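Local coordinates for uncharacterized protein (Bacteroides eggerthii, PDB 4FTD) that is of unknown function but couples an immunoglobulin-like domain to a six-bladed beta-propeller, and may take part in carbohydrate metabolism, at residues L18-L23 against Y101-R106; I233-G236 against G240-N243; L354-G359 against F400-S405. All coordinates share one frame; numbering follows the deposited sequence.

Contact 1: residues L18-L23 against Y101-R106; sequences LSIKIL and YLMKVR
Strand 18-22 passes over strand 101-106 with Ile20 opposite Met103 and Ile22 opposite Val105, the two axes 11.1 Å apart at their closest and crossing at -33°. No hydrogen bond joins them: the separation and modest twist are those of two facing layers of a beta sandwich, and between these two strands only side chains meet. Alternation along each strand sends Ile20 and Ile22 inward from one layer and Met103 and Val105 inward from the other. Met103, a selenomethionine, has an extended chain (CG anti to the backbone N, chi1 -178°) that bends only near its end, at chi3. Its SE lies 3.9 Å from Ile20 CD1, where the two side chains cross obliquely. Past the bend, the terminal CE turns to Ile22 and comes 4.4 Å from CG1 of that residue, so one flexible side chain fills in between two stiffer branched ones. Ile22 and Val105 meet differently, tip to tip, with Ile22 CD1 4.2 Å from Val105 CG2. The beta-branched residues suit strand backbone and offer methyls to a buried interior, while the flexible, unbranched methionine can bend to touch both isoleucines. Tyr101 also has its CB directed inward, but its OH bonds with Glu39 OE1 and Leu17 N. Around this contact, strand 58-64 flanks Ile20 and Ile22 through Ile60, with a classic beta bulge where Leu18 and Ser19 both face Glu63, and Ile44 of strand 43-45 touches both Ile20 and Met103.

Contact 2: residues I233-G236 against G240-N243; sequences INVG and GAGN
Val235 and Ala241 meet within the loop that leaves strand 228-233, at the edge of one propeller blade, and runs to strand 250-253, which begins the next. Their CA atoms are 6.7 Å apart, close enough for small side chains to touch directly. The CG1 branch of Val235 does most of the work. It lies 3.8 Å from the CB of Ala241, and 3.5 Å from the backbone O of Gly242. One methyl thus rests against both a methyl and a carbonyl oxygen of the returning chain, all by van der Waals contact, since no hydrogen bond crosses between the segments. With chi1 at 174°, CG1 stands anti to the backbone N, which places this branch on the side of Ala241 and Gly242. Ala241 CB in turn has the O of Val235 at 4.0 Å, so the valine meets it with backbone as well as side chain. In a beta-propeller such a connection carries the chain from the outer edge of one blade to the inner strand of its neighbour, and here a short 3-10 segment starting at Val235 begins the reversal. Gly240, with phi 87° and psi -8°, adopts a conformation in which a side chain would press on the preceding carbonyl O, so glycine belongs there. The small Ala241 then fits between Val235 and the following blade, where it touches Glu270 and Leu272 of strand 270-277. Val235 is covered further by Ser208 and His245. The peptide N of Gly242 donates to Glu270 OE2, while its O receives a weak bond from Lys211 NZ, from the loop between strands 201-207 and 215-220 of the blade that the chain is leaving.

Contact 3: residues L354-G359 against F400-S405; sequences LVCTAG and FKLGGS
The flat groups that approach each other here are the backbone carbonyls of Gly359 and Ser405, whose O atoms lie 4.4 Å apart, and no aromatic ring is stacked between the segments. Two such oxygens carry like partial charges, and a third flat group reconciles them: the guanidinium of Arg435 gives hydrogen bonds from NH2 to both Gly359 O and Ser405 O, while its NE donates to Ala358 O. The Phe400 side chain belongs to another neighbourhood and touches Val121, Asn123 and Ser125 of strand 120-125. The side-chain contact lies further back along the chains, where Cys356 SG touches Leu402 CD1 at 3.7 Å. For Cys356, chi1 of -172° swings the sulfur away from the backbone N to the side of the carbonyl carbon, and in that position it meets the leucine methyl. Leu402 points its CB toward the strand, and only its CD1 branch reaches the sulfur. A compact, polarisable thiol suits this buried place, since Cys356 also packs on Ala412 and Thr414. Glycines shape the turns beyond. Gly359, with phi 77° and psi 60°, holds a conformation that would drive a side chain into the preceding carbonyl O, and Gly403 and Gly404 also have positive phi as the chain leaves the strand. The CB of Ser405 points away, and the residue meets the other segment through its carbonyl O. Strands 350-357 and 398-401 both pair antiparallel with strand 369-374 between them, which explains the 9.4 Å between the CA atoms of Cys356 and Phe400. This is a blade of a beta-propeller, with its strand 350-357 packed on strand 412-420 of the adjacent blade and Leu402 reaching in from the loop just after strand 398-401, the outer strand of the same blade.

The three contacts follow one another along the chain and none touches another. Contact 1 belongs to the immunoglobulin-like sandwich, whereas contacts 2 and 3 belong to different parts of the propeller. The centres of contacts 1 and 2 are 75 Å apart, on opposite sides of the chain's centre, which reflects the elongated two-domain shape. Contact 3 lies nearer the chain's centre, about 14 Å from it, with its own centre 50 Å from contact 1 and 31 Å from contact 2; its nearest atoms to contact 2 are about 21 Å away. With the function unknown, no contact can be tied to an active site. A glycerol, probably from the crystallisation liquor, is hydrogen-bonded to Lys401 O in contact 3.

Contact 1: residues L18-L23 against Y101-R106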
loop_
_atom_site.group_PDB
_atom_site.type_symbol
_atom_site.label_atom_id
_atom_site.label_comp_id
_atom_site.label_asym_id
_atom_site.label_seq_id
_atom_site.Cartn_x
_atom_site.Cartn_y
_atom_site.Cartn_z
ATOM N N LEU A 18 -34.170 -21.774 -27.536
ATOM C CA LEU A 18 -32.906 -22.483 -27.814
ATOM C C LEU A 18 -31.672 -21.531 -27.861
ATOM O O LEU A 18 -30.572 -21.907 -27.474
ATOM C CB LEU A 18 -33.082 -23.277 -29.119
ATOM C CG LEU A 18 -34.303 -24.201 -29.185
ATOM C CD1 LEU A 18 -34.521 -24.787 -30.577
ATOM C CD2 LEU A 18 -34.141 -25.303 -28.152
ATOM N N SER A 19 -31.848 -20.291 -28.329
ATOM C CA SER A 19 -30.756 -19.294 -28.296
ATOM C C SER A 19 -31.347 -17.900 -28.433
ATOM O O SER A 19 -32.451 -17.745 -28.928
ATOM C CB SER A 19 -29.712 -19.530 -29.402
ATOM O OG SER A 19 -30.242 -19.245 -30.682
ATOM N N ILE A 20 -30.613 -16.901 -27.972
ATOM C CA ILE A 20 -31.102 -15.528 -27.997
ATOM C C ILE A 20 -29.899 -14.565 -28.054
ATOM O O ILE A 20 -28.821 -14.834 -27.499
ATOM C CB ILE A 20 -32.033 -15.270 -26.772
ATOM C CG1 ILE A 20 -32.815 -13.942 -26.943
ATOM C CG2 ILE A 20 -31.255 -15.422 -25.460
ATOM C CD1 ILE A 20 -33.965 -13.714 -25.982
ATOM N N LYS A 21 -30.074 -13.497 -28.806
ATOM C CA LYS A 21 -29.112 -12.415 -28.890
ATOM C C LYS A 21 -29.807 -11.085 -28.917
ATOM O O LYS A 21 -30.940 -10.968 -29.441
ATOM C CB LYS A 21 -28.154 -12.530 -30.080
ATOM C CG LYS A 21 -28.537 -13.421 -31.230
ATOM C CD LYS A 21 -27.534 -13.270 -32.376
ATOM C CE LYS A 21 -27.571 -14.436 -33.353
ATOM N NZ LYS A 21 -26.803 -14.182 -34.617
ATOM N N ILE A 22 -29.129 -10.104 -28.330
ATOM C CA ILE A 22 -29.487 -8.686 -28.464
ATOM C C ILE A 22 -28.681 -8.190 -29.672
ATOM O O ILE A 22 -27.481 -8.411 -29.759
ATOM C CB ILE A 22 -29.149 -7.888 -27.201
ATOM C CG1 ILE A 22 -30.095 -8.258 -26.050
ATOM C CG2 ILE A 22 -29.193 -6.367 -27.455
ATOM C CD1 ILE A 22 -29.533 -7.867 -24.705
ATOM N N LEU A 23 -29.345 -7.569 -30.633
ATOM C CA LEU A 23 -28.675 -7.162 -31.875
ATOM C C LEU A 23 -28.146 -5.720 -31.846
ATOM O O LEU A 23 -27.288 -5.354 -32.647
ATOM C CB LEU A 23 -29.647 -7.341 -33.046
ATOM C CG LEU A 23 -30.264 -8.713 -33.277
ATOM C CD1 LEU A 23 -31.361 -8.524 -34.350
ATOM C CD2 LEU A 23 -29.209 -9.734 -33.730
ATOM N N TYR A 101 -39.715 -16.700 -19.440
ATOM C CA TYR A 101 -38.323 -16.657 -19.002
ATOM C C TYR A 101 -38.116 -15.284 -18.373
ATOM O O TYR A 101 -38.685 -14.294 -18.841
ATOM C CB TYR A 101 -37.386 -16.808 -20.224
ATOM C CG TYR A 101 -37.371 -18.195 -20.834
ATOM C CD1 TYR A 101 -38.324 -18.578 -21.782
ATOM C CD2 TYR A 101 -36.384 -19.113 -20.501
ATOM C CE1 TYR A 101 -38.301 -19.837 -22.357
ATOM C CE2 TYR A 101 -36.370 -20.378 -21.067
ATOM C CZ TYR A 101 -37.331 -20.726 -22.001
ATOM O OH TYR A 101 -37.334 -21.974 -22.577
ATOM N N LEU A 102 -37.316 -15.229 -17.313
ATOM C CA LEU A 102 -36.935 -13.974 -16.668
ATOM C C LEU A 102 -35.612 -13.527 -17.288
ATOM O O LEU A 102 -34.560 -14.151 -17.069
ATOM C CB LEU A 102 -36.799 -14.140 -15.147
ATOM C CG LEU A 102 -38.122 -14.030 -14.416
ATOM C CD1 LEU A 102 -37.925 -14.245 -12.909
ATOM C CD2 LEU A 102 -38.718 -12.655 -14.728
HETATM N N MSE A 103 -35.675 -12.444 -18.058
HETATM C CA MSE A 103 -34.531 -11.966 -18.813
HETATM C C MSE A 103 -33.912 -10.739 -18.166
HETATM O O MSE A 103 -34.554 -9.704 -18.092
HETATM C CB MSE A 103 -34.932 -11.677 -20.257
HETATM C CG MSE A 103 -33.762 -11.208 -21.110
HETATM SE SE MSE A 103 -34.198 -11.150 -23.013
HETATM C CE MSE A 103 -33.491 -9.304 -23.484
ATOM N N LYS A 104 -32.651 -10.873 -17.734
ATOM C CA LYS A 104 -31.941 -9.812 -17.021
ATOM C C LYS A 104 -30.911 -9.143 -17.930
ATOM O O LYS A 104 -30.104 -9.827 -18.571
ATOM C CB LYS A 104 -31.243 -10.366 -15.775
ATOM C CG LYS A 104 -30.625 -9.295 -14.868
ATOM C CD LYS A 104 -29.760 -9.915 -13.779
ATOM C CE LYS A 104 -30.598 -10.697 -12.775
ATOM N NZ LYS A 104 -29.737 -11.251 -11.700
ATOM N N VAL A 105 -30.979 -7.812 -18.000
ATOM C CA VAL A 105 -30.005 -7.007 -18.729
ATOM C C VAL A 105 -29.286 -6.121 -17.687
ATOM O O VAL A 105 -29.942 -5.515 -16.834
ATOM C CB VAL A 105 -30.630 -6.153 -19.848
ATOM C CG1 VAL A 105 -29.584 -5.225 -20.441
ATOM C CG2 VAL A 105 -31.228 -7.036 -20.956
ATOM N N ARG A 106 -27.954 -6.064 -17.801
ATOM C CA ARG A 106 -27.076 -5.386 -16.850
ATOM C C ARG A 106 -26.124 -4.401 -17.519
ATOM O O ARG A 106 -25.666 -4.661 -18.633
ATOM C CB ARG A 106 -26.253 -6.448 -16.132
ATOM C CG ARG A 106 -27.101 -7.421 -15.337
ATOM C CD ARG A 106 -26.252 -8.487 -14.696
ATOM N NE ARG A 106 -25.668 -9.365 -15.705
ATOM C CZ ARG A 106 -24.512 -10.011 -15.585
ATOM N NH1 ARG A 106 -23.767 -9.877 -14.502
ATOM N NH2 ARG A 106 -24.070 -10.781 -16.575
#

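Contact 2: residues I233-G236 against G240-N243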
loop_
_atom_site.group_PDB
_atom_site.type_symbol
_atom_site.label_atom_id
_atom_site.label_comp_id
_atom_site.label_asym_id
_atom_site.label_seq_id
_atom_site.Cartn_x
_atom_site.Cartn_y
_atom_site.Cartn_z
ATOM N N ILE A 233 25.857 15.477 13.233
ATOM C CA ILE A 233 25.055 16.331 14.092
ATOM C C ILE A 233 25.519 16.158 15.519
ATOM O O ILE A 233 25.643 15.028 16.040
ATOM C CB ILE A 233 23.553 15.997 13.942
ATOM C CG1 ILE A 233 23.095 16.261 12.497
ATOM C CG2 ILE A 233 22.717 16.727 14.983
ATOM C CD1 ILE A 233 21.775 15.606 12.143
ATOM N N ASN A 234 25.896 17.291 16.100
ATOM C CA ASN A 234 26.267 17.391 17.502
ATOM C C ASN A 234 24.971 17.640 18.252
ATOM O O ASN A 234 24.500 18.768 18.299
ATOM C CB ASN A 234 27.223 18.553 17.729
ATOM C CG ASN A 234 27.774 18.582 19.132
ATOM O OD1 ASN A 234 27.143 18.130 20.090
ATOM N ND2 ASN A 234 28.986 19.092 19.256
ATOM N N VAL A 235 24.428 16.596 18.870
ATOM C CA VAL A 235 23.129 16.675 19.537
ATOM C C VAL A 235 23.207 17.621 20.738
ATOM O O VAL A 235 22.231 18.309 21.054
ATOM C CB VAL A 235 22.599 15.263 19.909
ATOM C CG1 VAL A 235 21.307 15.356 20.749
ATOM C CG2 VAL A 235 22.322 14.485 18.619
ATOM N N GLY A 236 24.393 17.677 21.360
ATOM C CA GLY A 236 24.661 18.544 22.490
ATOM C C GLY A 236 24.510 20.031 22.156
ATOM O O GLY A 236 24.308 20.796 23.033
ATOM N N GLY A 240 17.042 21.792 23.672
ATOM C CA GLY A 240 15.808 20.993 23.812
ATOM C C GLY A 240 15.899 19.543 23.336
ATOM O O GLY A 240 14.969 18.755 23.535
ATOM N N ALA A 241 17.001 19.148 22.700
ATOM C CA ALA A 241 17.086 17.777 22.209
ATOM C C ALA A 241 17.217 16.835 23.388
ATOM O O ALA A 241 17.742 17.217 24.411
ATOM C CB ALA A 241 18.270 17.581 21.244
ATOM N N GLY A 242 16.761 15.596 23.217
ATOM C CA GLY A 242 16.947 14.551 24.209
ATOM C C GLY A 242 18.290 13.850 24.102
ATOM O O GLY A 242 19.235 14.295 23.408
ATOM N N ASN A 243 18.371 12.715 24.768
ATOM C CA ASN A 243 19.629 11.999 24.949
ATOM C C ASN A 243 20.077 11.154 23.806
ATOM O O ASN A 243 21.235 11.242 23.379
ATOM C CB ASN A 243 19.579 11.136 26.220
ATOM C CG ASN A 243 19.635 11.982 27.460
ATOM O OD1 ASN A 243 20.449 12.895 27.539
ATOM N ND2 ASN A 243 18.754 11.714 28.422
#

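Contact 3: residues L354-G359 against F400-S405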
loop_
_atom_site.group_PDB
_atom_site.type_symbol
_atom_site.label_atom_id
_atom_site.label_comp_id
_atom_site.label_asym_id
_atom_site.label_seq_id
_atom_site.Cartn_x
_atom_site.Cartn_y
_atom_site.Cartn_z
ATOM N N LEU A 354 -0.934 2.201 4.084
ATOM C CA LEU A 354 -0.020 1.071 4.257
ATOM C C LEU A 354 0.630 1.268 5.633
ATOM O O LEU A 354 1.152 2.364 5.926
ATOM C CB LEU A 354 1.033 1.055 3.153
ATOM C CG LEU A 354 2.189 0.055 3.280
ATOM C CD1 LEU A 354 1.707 -1.388 3.331
ATOM C CD2 LEU A 354 3.182 0.300 2.127
ATOM N N VAL A 355 0.534 0.257 6.487
ATOM C CA VAL A 355 1.183 0.303 7.801
ATOM C C VAL A 355 1.816 -1.032 8.075
ATOM O O VAL A 355 1.530 -2.017 7.369
ATOM C CB VAL A 355 0.211 0.652 8.948
ATOM C CG1 VAL A 355 -0.414 2.021 8.753
ATOM C CG2 VAL A 355 -0.848 -0.430 9.136
ATOM N N CYS A 356 2.741 -1.068 9.046
ATOM C CA CYS A 356 3.185 -2.356 9.593
ATOM C C CYS A 356 2.935 -2.344 11.071
ATOM O O CYS A 356 3.333 -1.382 11.757
ATOM C CB CYS A 356 4.669 -2.641 9.299
ATOM S SG CYS A 356 5.190 -4.310 9.743
ATOM N N THR A 357 2.288 -3.381 11.606
ATOM C CA THR A 357 2.064 -3.389 13.061
ATOM C C THR A 357 3.371 -3.920 13.714
ATOM O O THR A 357 3.948 -4.876 13.227
ATOM C CB THR A 357 0.805 -4.168 13.465
ATOM O OG1 THR A 357 0.990 -5.485 12.988
ATOM C CG2 THR A 357 -0.530 -3.509 12.867
ATOM N N ALA A 358 3.822 -3.287 14.800
ATOM C CA ALA A 358 5.180 -3.500 15.353
ATOM C C ALA A 358 5.337 -4.683 16.298
ATOM O O ALA A 358 6.226 -5.546 16.123
ATOM C CB ALA A 358 5.659 -2.217 16.030
ATOM N N GLY A 359 4.495 -4.743 17.327
ATOM C CA GLY A 359 4.683 -5.770 18.339
ATOM C C GLY A 359 5.821 -5.460 19.303
ATOM O O GLY A 359 6.741 -6.251 19.448
ATOM N N PHE A 400 -0.874 -9.185 5.678
ATOM C CA PHE A 400 0.111 -10.238 5.527
ATOM C C PHE A 400 0.875 -10.301 6.838
ATOM O O PHE A 400 1.587 -9.380 7.183
ATOM C CB PHE A 400 1.061 -10.043 4.344
ATOM C CG PHE A 400 1.925 -11.255 4.107
ATOM C CD1 PHE A 400 3.099 -11.437 4.829
ATOM C CD2 PHE A 400 1.522 -12.248 3.221
ATOM C CE1 PHE A 400 3.872 -12.578 4.661
ATOM C CE2 PHE A 400 2.294 -13.397 3.045
ATOM C CZ PHE A 400 3.462 -13.565 3.782
ATOM N N LYS A 401 0.684 -11.383 7.565
ATOM C CA LYS A 401 1.311 -11.598 8.845
ATOM C C LYS A 401 2.755 -12.040 8.661
ATOM O O LYS A 401 3.008 -13.029 7.966
ATOM C CB LYS A 401 0.511 -12.651 9.586
ATOM C CG LYS A 401 -0.769 -12.112 10.203
ATOM C CD LYS A 401 -1.473 -13.230 10.945
ATOM C CE LYS A 401 -1.831 -12.827 12.355
ATOM N NZ LYS A 401 -0.656 -12.600 13.272
ATOM N N LEU A 402 3.688 -11.336 9.316
ATOM C CA LEU A 402 5.122 -11.584 9.176
ATOM C C LEU A 402 5.628 -12.643 10.166
ATOM O O LEU A 402 6.773 -13.050 10.089
ATOM C CB LEU A 402 5.910 -10.265 9.331
ATOM C CG LEU A 402 5.642 -9.116 8.345
ATOM C CD1 LEU A 402 6.207 -7.776 8.844
ATOM C CD2 LEU A 402 6.222 -9.511 7.009
ATOM N N GLY A 403 4.784 -13.063 11.109
ATOM C CA GLY A 403 5.194 -14.018 12.145
ATOM C C GLY A 403 6.053 -13.342 13.211
ATOM O O GLY A 403 6.229 -12.119 13.239
ATOM N N GLY A 404 6.585 -14.165 14.086
ATOM C CA GLY A 404 7.428 -13.721 15.169
ATOM C C GLY A 404 6.555 -13.374 16.352
ATOM O O GLY A 404 5.381 -13.696 16.398
ATOM N N SER A 405 7.144 -12.724 17.339
ATOM C CA SER A 405 6.392 -12.351 18.525
ATOM C C SER A 405 6.941 -11.030 19.046
ATOM O O SER A 405 7.892 -10.442 18.499
ATOM C CB SER A 405 6.475 -13.460 19.572
ATOM O OG SER A 405 7.812 -13.635 19.940
#